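Local coordinates for protein geranyltranstransferase (Enterococcus faecalis, PDB 3P8L) that probably catalyses the condensation of isopentenyl diphosphate with geranyl diphosphate to give farnesyl diphosphate, a magnesium-dependent step of isoprenoid biosynthesis, at residues D226-A231 against A260-A265; K184-L189 against A221-D226. All coordinates share one frame; numbering follows the deposited sequence.

Contact 1 of 2, residues D226-A231 against A260-A265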
loop_
_atom_site.group_PDB
_atom_site.type_symbol
_atom_site.label_atom_id
_atom_site.label_comp_id
_atom_site.label_asym_id
_atom_site.label_seq_id
_atom_site.Cartn_x
_atom_site.Cartn_y
_atom_site.Cartn_z
ATOM N N ASP A 226 -2.872 9.194 26.753
ATOM C CA ASP A 226 -2.416 10.369 26.009
ATOM C C ASP A 226 -3.381 11.555 26.106
ATOM O O ASP A 226 -2.948 12.704 26.207
ATOM C CB ASP A 226 -2.116 10.008 24.550
ATOM C CG ASP A 226 -0.745 9.347 24.375
ATOM O OD1 ASP A 226 -0.305 9.207 23.216
ATOM O OD2 ASP A 226 -0.104 8.967 25.386
ATOM N N ASP A 227 -4.682 11.261 26.087
ATOM C CA ASP A 227 -5.733 12.268 26.263
ATOM C C ASP A 227 -5.759 12.834 27.687
ATOM O O ASP A 227 -6.116 13.992 27.889
ATOM C CB ASP A 227 -7.108 11.682 25.908
ATOM C CG ASP A 227 -7.348 11.590 24.404
ATOM O OD1 ASP A 227 -6.430 11.901 23.613
ATOM O OD2 ASP A 227 -8.472 11.206 24.012
ATOM N N LEU A 228 -5.379 12.007 28.662
ATOM C CA LEU A 228 -5.269 12.426 30.058
ATOM C C LEU A 228 -4.063 13.331 30.309
ATOM O O LEU A 228 -4.053 14.104 31.274
ATOM C CB LEU A 228 -5.205 11.208 30.985
ATOM C CG LEU A 228 -6.525 10.630 31.497
ATOM C CD1 LEU A 228 -6.327 9.193 31.952
ATOM C CD2 LEU A 228 -7.105 11.480 32.629
ATOM N N LEU A 229 -3.050 13.232 29.448
ATOM C CA LEU A 229 -1.868 14.085 29.547
ATOM C C LEU A 229 -2.118 15.501 29.024
ATOM O O LEU A 229 -1.540 16.465 29.537
ATOM C CB LEU A 229 -0.665 13.452 28.838
ATOM C CG LEU A 229 0.001 12.244 29.507
ATOM C CD1 LEU A 229 1.139 11.728 28.635
ATOM C CD2 LEU A 229 0.499 12.566 30.912
ATOM N N ASP A 230 -2.975 15.614 28.007
ATOM C CA ASP A 230 -3.350 16.906 27.424
ATOM C C ASP A 230 -4.104 17.789 28.414
ATOM O O ASP A 230 -3.858 18.994 28.488
ATOM C CB ASP A 230 -4.186 16.710 26.153
ATOM C CG ASP A 230 -3.375 16.153 24.992
ATOM O OD1 ASP A 230 -2.128 16.118 25.081
ATOM O OD2 ASP A 230 -3.991 15.753 23.980
ATOM N N ALA A 231 -5.002 17.177 29.184
ATOM C CA ALA A 231 -5.803 17.894 30.174
ATOM C C ALA A 231 -5.169 17.909 31.576
ATOM O O ALA A 231 -5.876 17.840 32.585
ATOM C CB ALA A 231 -7.226 17.327 30.218
ATOM N N ALA A 260 -11.559 12.126 36.511
ATOM C CA ALA A 260 -11.556 10.965 37.416
ATOM C C ALA A 260 -12.182 9.698 36.811
ATOM O O ALA A 260 -11.760 8.576 37.121
ATOM C CB ALA A 260 -12.227 11.318 38.737
ATOM N N GLY A 261 -13.184 9.888 35.953
ATOM C CA GLY A 261 -13.809 8.789 35.215
ATOM C C GLY A 261 -12.940 8.255 34.085
ATOM O O GLY A 261 -13.032 7.078 33.733
ATOM N N ALA A 262 -12.106 9.124 33.508
ATOM C CA ALA A 262 -11.126 8.714 32.496
ATOM C C ALA A 262 -9.930 7.970 33.108
ATOM O O ALA A 262 -9.377 7.067 32.480
ATOM C CB ALA A 262 -10.662 9.906 31.675
ATOM N N LYS A 263 -9.538 8.353 34.326
ATOM C CA LYS A 263 -8.512 7.632 35.097
ATOM C C LYS A 263 -8.983 6.216 35.396
ATOM O O LYS A 263 -8.197 5.265 35.352
ATOM C CB LYS A 263 -8.198 8.346 36.420
ATOM C CG LYS A 263 -7.253 9.535 36.323
ATOM C CD LYS A 263 -7.001 10.140 37.702
ATOM C CE LYS A 263 -5.639 10.832 37.801
ATOM N NZ LYS A 263 -5.513 12.019 36.909
ATOM N N ASP A 264 -10.274 6.085 35.695
ATOM C CA ASP A 264 -10.886 4.781 35.910
ATOM C C ASP A 264 -11.065 4.019 34.611
ATOM O O ASP A 264 -10.992 2.792 34.600
ATOM C CB ASP A 264 -12.219 4.916 36.650
ATOM C CG ASP A 264 -12.043 4.998 38.157
ATOM O OD1 ASP A 264 -13.031 5.318 38.850
ATOM O OD2 ASP A 264 -10.923 4.739 38.656
ATOM N N ALA A 265 -11.288 4.740 33.516
ATOM C CA ALA A 265 -11.328 4.118 32.187
ATOM C C ALA A 265 -9.983 3.445 31.871
ATOM O O ALA A 265 -9.951 2.302 31.396
ATOM C CB ALA A 265 -11.685 5.141 31.123
#
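Leu228 carries this contact alone from its side, reaching across the gap so that its two methyl groups settle on different parts of Ala262 and Lys263. The fork of the leucine divides the work. CD1 lies against the peptide backbone, with Leu228 CD1 3.8 Å from Ala262 O and 4.0 Å from Ala262 C. CD2 meets aliphatic carbon instead: Leu228 CD2 stands 4.0 Å from Ala262 CB and 4.2 Å from Lys263 CG. No hydrogen bond joins the segments, and the small joint surface of 130 Å² is held by van der Waals contact.

Alanine suits its place because a single methyl aimed at the other helix fills little space and lets the leucine fork come down onto the backbone; the CA atoms of Leu228 and Ala262 are 7.4 Å apart. Lys263 lies at the margin and crosses the leucine at a slant. Its CG sits beside the backbone N (chi1 -80°), which brings the start of the chain to Leu228 CD2, and a bend at chi4 turns the end of an otherwise extended chain. A long residue works well here, since its methylene covers the apolar spot while the exposed chain carries the charge. Pro254 touches both Leu228 and Ala262, and Leu266 and Leu301 add further cover to the leucine. Just past the helix end, the Thr232 hydroxyl is hydrogen-bonded to the carbonyl oxygens of Leu228 and Leu229, one proton shared between them.

The two segments run in roughly opposite directions. Leu228 packs inward, whereas Asp226, Asp227 and Asp230 take no part in the contact: together they spell DDxxD, the second aspartate-rich motif of the all-alpha prenyl synthase fold, whose acidic groups bind magnesium in relatives.

Contact 2 of 2, residues K184-L189 against A221-D226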
loop_
_atom_site.group_PDB
_atom_site.type_symbol
_atom_site.label_atom_id
_atom_site.label_comp_id
_atom_site.label_asym_id
_atom_site.label_seq_id
_atom_site.Cartn_x
_atom_site.Cartn_y
_atom_site.Cartn_z
ATOM N N LYS A 184 -10.418 1.972 14.750
ATOM C CA LYS A 184 -9.964 1.802 13.365
ATOM C C LYS A 184 -8.671 2.572 13.110
ATOM O O LYS A 184 -7.739 2.029 12.529
ATOM C CB LYS A 184 -11.056 2.171 12.355
ATOM C CG LYS A 184 -12.214 1.165 12.297
ATOM C CD LYS A 184 -13.251 1.535 11.234
ATOM C CE LYS A 184 -14.168 2.682 11.673
ATOM N NZ LYS A 184 -15.178 2.250 12.682
ATOM N N LYS A 185 -8.600 3.807 13.595
ATOM C CA LYS A 185 -7.463 4.696 13.325
ATOM C C LYS A 185 -6.171 4.288 14.065
ATOM O O LYS A 185 -5.074 4.415 13.522
ATOM C CB LYS A 185 -7.848 6.128 13.693
ATOM C CG LYS A 185 -6.865 7.222 13.298
ATOM C CD LYS A 185 -7.098 8.458 14.161
ATOM C CE LYS A 185 -6.588 9.744 13.519
ATOM N NZ LYS A 185 -5.111 9.891 13.613
ATOM N N THR A 186 -6.318 3.817 15.301
ATOM C CA THR A 186 -5.194 3.484 16.174
ATOM C C THR A 186 -5.198 1.995 16.545
ATOM O O THR A 186 -4.168 1.332 16.476
ATOM C CB THR A 186 -5.229 4.343 17.464
ATOM O OG1 THR A 186 -5.220 5.733 17.115
ATOM C CG2 THR A 186 -4.047 4.040 18.399
ATOM N N GLY A 187 -6.367 1.482 16.920
ATOM C CA GLY A 187 -6.508 0.106 17.398
ATOM C C GLY A 187 -6.092 -0.942 16.391
ATOM O O GLY A 187 -5.460 -1.937 16.757
ATOM N N ALA A 188 -6.413 -0.701 15.122
ATOM C CA ALA A 188 -6.259 -1.710 14.079
ATOM C C ALA A 188 -4.816 -2.164 13.854
ATOM O O ALA A 188 -4.583 -3.367 13.748
ATOM C CB ALA A 188 -6.912 -1.261 12.764
ATOM N N LEU A 189 -3.865 -1.222 13.801
ATOM C CA LEU A 189 -2.438 -1.565 13.619
ATOM C C LEU A 189 -1.830 -2.166 14.896
ATOM O O LEU A 189 -0.900 -2.959 14.821
ATOM C CB LEU A 189 -1.593 -0.336 13.198
ATOM C CG LEU A 189 -1.717 0.362 11.836
ATOM C CD1 LEU A 189 -0.584 1.390 11.673
ATOM C CD2 LEU A 189 -1.692 -0.626 10.674
ATOM N N ALA A 221 -6.122 1.874 26.116
ATOM C CA ALA A 221 -5.387 2.413 27.272
ATOM C C ALA A 221 -4.333 3.462 26.864
ATOM O O ALA A 221 -4.154 4.453 27.558
ATOM C CB ALA A 221 -4.751 1.286 28.095
ATOM N N PHE A 222 -3.683 3.234 25.720
ATOM C CA PHE A 222 -2.665 4.126 25.149
ATOM C C PHE A 222 -3.271 5.490 24.839
ATOM O O PHE A 222 -2.702 6.521 25.202
ATOM C CB PHE A 222 -2.049 3.458 23.891
ATOM C CG PHE A 222 -1.162 4.355 23.048
ATOM C CD1 PHE A 222 0.117 4.722 23.484
ATOM C CD2 PHE A 222 -1.587 4.783 21.785
ATOM C CE1 PHE A 222 0.948 5.538 22.689
ATOM C CE2 PHE A 222 -0.768 5.596 20.980
ATOM C CZ PHE A 222 0.504 5.974 21.434
ATOM N N GLN A 223 -4.442 5.481 24.206
ATOM C CA GLN A 223 -5.142 6.707 23.835
ATOM C C GLN A 223 -5.707 7.468 25.032
ATOM O O GLN A 223 -5.569 8.691 25.105
ATOM C CB GLN A 223 -6.263 6.416 22.846
ATOM C CG GLN A 223 -6.619 7.617 21.979
ATOM C CD GLN A 223 -5.916 7.585 20.636
ATOM O OE1 GLN A 223 -5.008 8.375 20.376
ATOM N NE2 GLN A 223 -6.330 6.657 19.777
ATOM N N ILE A 224 -6.342 6.749 25.960
ATOM C CA ILE A 224 -6.879 7.366 27.177
ATOM C C ILE A 224 -5.763 8.032 27.995
ATOM O O ILE A 224 -5.942 9.142 28.492
ATOM C CB ILE A 224 -7.689 6.354 28.042
ATOM C CG1 ILE A 224 -8.901 5.828 27.261
ATOM C CG2 ILE A 224 -8.162 7.003 29.347
ATOM C CD1 ILE A 224 -9.485 4.534 27.807
ATOM N N ARG A 225 -4.618 7.356 28.101
ATOM C CA ARG A 225 -3.409 7.890 28.751
ATOM C C ARG A 225 -2.884 9.170 28.084
ATOM O O ARG A 225 -2.522 10.126 28.775
ATOM C CB ARG A 225 -2.331 6.799 28.797
ATOM C CG ARG A 225 -0.876 7.252 28.842
ATOM C CD ARG A 225 -0.377 7.398 30.269
ATOM N NE ARG A 225 0.904 6.721 30.466
ATOM C CZ ARG A 225 2.092 7.206 30.104
ATOM N NH1 ARG A 225 2.198 8.390 29.514
ATOM N NH2 ARG A 225 3.186 6.495 30.337
ATOM N N ASP A 226 -2.872 9.194 26.753
ATOM C CA ASP A 226 -2.416 10.369 26.009
ATOM C C ASP A 226 -3.381 11.555 26.106
ATOM O O ASP A 226 -2.948 12.704 26.207
ATOM C CB ASP A 226 -2.116 10.008 24.550
ATOM C CG ASP A 226 -0.745 9.347 24.375
ATOM O OD1 ASP A 226 -0.305 9.207 23.216
ATOM O OD2 ASP A 226 -0.104 8.967 25.386
#
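Thr186 and Gln223 meet closely, in an otherwise open crossing of two helices. Thr186 OG1 comes within 3.0 Å of Gln223 NE2, and the same nitrogen approaches the threonine carbons, 3.5 Å from Thr186 CB and 3.7 Å from Thr186 CG2. The glutamine amide nitrogen therefore lies against OG1, CB and CG2, brought over by a sharp bend of the Gln223 chain at chi2 (96°). With CG2 anti to the backbone N and OG1 beside it, Thr186 sets its methyl between the amide nitrogen and the edge of the Phe222 ring, near the ring plane and 4.3 Å from Phe222 CD2, while OG1 faces the amide alone. A branched, half-polar residue suits this place, since it offers a hydroxyl and a methyl side by side to an amide and an aromatic ring.

Beyond these few atoms the packing is loose. Thr186 CA and Gln223 CA are 8.3 Å apart, just 107 Å² is buried, and Thr186, Phe222 and Gln223 all remain partly exposed. Next to the threonine, Lys185 stays clear of 221-226; its ammonium makes a long, weak ion pair with Asp91. Lys185-Thr186, and Phe222-Gln223 of the FQxxDD sequence, correspond to residues lining the allylic diphosphate pocket in related synthases.

Helix 175-200, with a wider pi-type turn at 184-187, meets helix 205-230 here. Lys185 and Leu189 touch helix 158-167, Phe222 packs on Leu53 of helix 53-64, and Ala221 and Ile224 face helix 259-283, while Lys184 packs on Glu34 of the second subunit.

Overall arrangement
Helix 205-230 is common to both contacts, which share Asp226 and have centres about 13 Å apart. Contact 2 lies nearer the middle of the chain, its centre about 9 Å from the chain centre against about 21 Å for contact 1, though contact 1 is the more buried. Ile224, on the shared helix, joins the two by touching helix 259-283: Ile224 CG2 is 3.4 Å from Ala262 O and Ile224 CD1 is 4.0 Å from Ala265 CB. Judged by related synthases, contact 2 probably borders the allylic diphosphate pocket, and contact 1 uses the apolar residue within the second aspartate-rich motif to pack that helix end on helix 259-283.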